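Local atomic coordinates of peptidoglycan-recognition protein LB (Drosophila melanogaster, PDB entry 7NSZ), a protein that hydrolyses the amide bond between N-acetylmuramoyl and L-alanine residues of bacterial peptidoglycan with a bound zinc ion, and probably scavenges biologically active peptidoglycan by digesting it into inactive fragments. Residues A[84-90]-A[127-132]. The protein carries 1 engineered substitution. Numbering follows the deposited sequence.
Sequences IGGDGMI and QMLDAA
Residues 84-90 form a hairpin connection between antiparallel strands 82-84 and 90-92. A type I turn runs from Gly85 to Gly88, closed by Gly88 N to Gly85 O (3.0 Å); Gly88 then takes a left-handed conformation (phi 77°, psi 12°), and Gly85 N returns to Met89 O (3.0 Å): a 3:5 hairpin, type I turn plus G1 beta bulge at Gly88. Residues 127-132 are regular helix near the start of helix 126-142, with Ala131 N bonded to Gln127 O at 3.0 Å. The backbones come nearest at Gly88 and Gln127, whose CA atoms are 4.7 Å apart. An ideal CB on Gly88 would sit 3.2 Å from Gln127 CB, so its lack of a side chain permits this approach. Gln127 (chi1 p, chi2 m) reaches the turn and donates an almost linear hydrogen bond from NE2 to Gly86 O (2.9 Å). A water donates to both Gly88 O (3.0 Å) and Gln127 O (2.8 Å). In this amidase 2 family domain the contact is structural packing of helix 126-142 on a hairpin inside the mixed sheet, the Ile84 side chain about 13 Å from the zinc. From the turn toward the strands, the side-chain contacts are apolar. Ile84 (m, m) places CG2 3.8 Å from Ala131 CB and 4.1 Å from Met128 CB, while Ile90 CG1 lies 4.0 Å from the same Ala131 CB. Met128 (m, t, p) runs alongside the loop, with CG 3.7 Å from Gly86 CA and CE 3.3 Å from Ile84 O; it also touches Leu115 and Trp119. Asp87 points away: its OD2 accepts from Met89 N (2.9 Å), making an Asx turn, and its OD1 hydrogen-bonds with Tyr91 and Thr55.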
loop_
_atom_site.group_PDB
_atom_site.type_symbol
_atom_site.label_atom_id
_atom_site.label_comp_id
_atom_site.label_asym_id
_atom_site.label_seq_id
_atom_site.Cartn_x
_atom_site.Cartn_y
_atom_site.Cartn_z
ATOM N N ILE A 84 1.763 4.319 4.256
ATOM C CA ILE A 84 1.265 5.651 4.647
ATOM C C ILE A 84 1.184 5.721 6.162
ATOM O O ILE A 84 0.525 4.852 6.788
ATOM C CB ILE A 84 -0.114 5.913 4.038
ATOM C CG1 ILE A 84 -0.218 5.618 2.547
ATOM C CG2 ILE A 84 -0.585 7.321 4.384
ATOM C CD1 ILE A 84 0.493 6.507 1.724
ATOM N N GLY A 85 1.819 6.720 6.751
ATOM C CA GLY A 85 1.745 6.902 8.206
ATOM C C GLY A 85 0.699 7.952 8.594
ATOM O O GLY A 85 0.283 8.759 7.782
ATOM N N GLY A 86 0.353 7.941 9.881
ATOM C CA GLY A 86 -0.529 8.949 10.497
ATOM C C GLY A 86 0.169 10.279 10.660
ATOM O O GLY A 86 -0.509 11.263 10.999
ATOM N N ASP A 87 1.472 10.337 10.361
ATOM C CA ASP A 87 2.186 11.613 10.187
ATOM C C ASP A 87 1.860 12.258 8.848
ATOM O O ASP A 87 2.380 13.335 8.575
ATOM C CB ASP A 87 3.689 11.395 10.328
ATOM C CG ASP A 87 4.286 10.426 9.323
ATOM O OD1 ASP A 87 5.539 10.254 9.346
ATOM O OD2 ASP A 87 3.497 9.774 8.531
ATOM N N GLY A 88 1.088 11.598 7.993
ATOM C CA GLY A 88 0.790 12.107 6.653
ATOM C C GLY A 88 1.921 11.926 5.647
ATOM O O GLY A 88 1.820 12.471 4.510
ATOM N N MET A 89 2.928 11.131 6.012
ATOM C CA MET A 89 4.056 10.881 5.099
ATOM C C MET A 89 3.830 9.576 4.354
ATOM O O MET A 89 3.120 8.646 4.797
ATOM C CB MET A 89 5.354 10.826 5.901
ATOM C CG MET A 89 5.665 12.112 6.564
ATOM S SD MET A 89 5.932 13.535 5.476
ATOM C CE MET A 89 4.914 14.691 6.388
ATOM N N ILE A 90 4.503 9.460 3.198
ATOM C CA ILE A 90 4.519 8.228 2.393
ATOM C C ILE A 90 5.899 7.607 2.513
ATOM O O ILE A 90 6.897 8.321 2.361
ATOM C CB ILE A 90 4.169 8.535 0.947
ATOM C CG1 ILE A 90 2.835 9.255 0.861
ATOM C CG2 ILE A 90 4.205 7.258 0.078
ATOM C CD1 ILE A 90 2.626 10.038 -0.336
ATOM N N GLN A 127 -5.121 13.263 6.797
ATOM C CA GLN A 127 -3.753 13.342 6.220
ATOM C C GLN A 127 -3.341 12.003 5.598
ATOM O O GLN A 127 -2.546 12.012 4.651
ATOM C CB GLN A 127 -2.733 13.848 7.246
ATOM C CG GLN A 127 -2.481 12.950 8.437
ATOM C CD GLN A 127 -3.413 13.159 9.607
ATOM O OE1 GLN A 127 -4.479 13.758 9.438
ATOM N NE2 GLN A 127 -3.051 12.589 10.743
ATOM N N MET A 128 -3.811 10.881 6.139
ATOM C CA MET A 128 -3.504 9.546 5.561
ATOM C C MET A 128 -4.274 9.391 4.259
ATOM O O MET A 128 -3.729 8.890 3.282
ATOM C CB MET A 128 -3.835 8.426 6.541
ATOM C CG MET A 128 -2.978 8.469 7.790
ATOM S SD MET A 128 -3.280 7.031 8.835
ATOM C CE MET A 128 -2.485 5.789 7.823
ATOM N N LEU A 129 -5.551 9.768 4.244
ATOM C CA LEU A 129 -6.371 9.618 3.018
ATOM C C LEU A 129 -5.822 10.500 1.894
ATOM O O LEU A 129 -5.654 10.054 0.759
ATOM C CB LEU A 129 -7.830 9.944 3.295
ATOM C CG LEU A 129 -8.470 9.126 4.399
ATOM C CD1 LEU A 129 -9.906 9.645 4.640
ATOM C CD2 LEU A 129 -8.463 7.628 4.161
ATOM N N ASP A 130 -5.478 11.738 2.230
ATOM C CA ASP A 130 -4.862 12.663 1.272
ATOM C C ASP A 130 -3.517 12.125 0.766
ATOM O O ASP A 130 -3.238 12.196 -0.449
ATOM C CB ASP A 130 -4.673 14.022 1.930
ATOM C CG ASP A 130 -5.966 14.823 2.085
ATOM O OD1 ASP A 130 -6.982 14.420 1.483
ATOM O OD2 ASP A 130 -5.894 15.894 2.730
ATOM N N ALA A 131 -2.672 11.605 1.668
ATOM C CA ALA A 131 -1.375 11.065 1.221
ATOM C C ALA A 131 -1.581 9.941 0.219
ATOM O O ALA A 131 -0.888 9.862 -0.797
ATOM C CB ALA A 131 -0.605 10.591 2.399
ATOM N N ALA A 132 -2.524 9.026 0.473
ATOM C CA ALA A 132 -2.739 7.880 -0.434
ATOM C C ALA A 132 -3.165 8.405 -1.790
ATOM O O ALA A 132 -2.675 7.958 -2.787
ATOM C CB ALA A 132 -3.697 6.871 0.138
HETATM O O HOH W 1 -0.676 13.879 3.804
#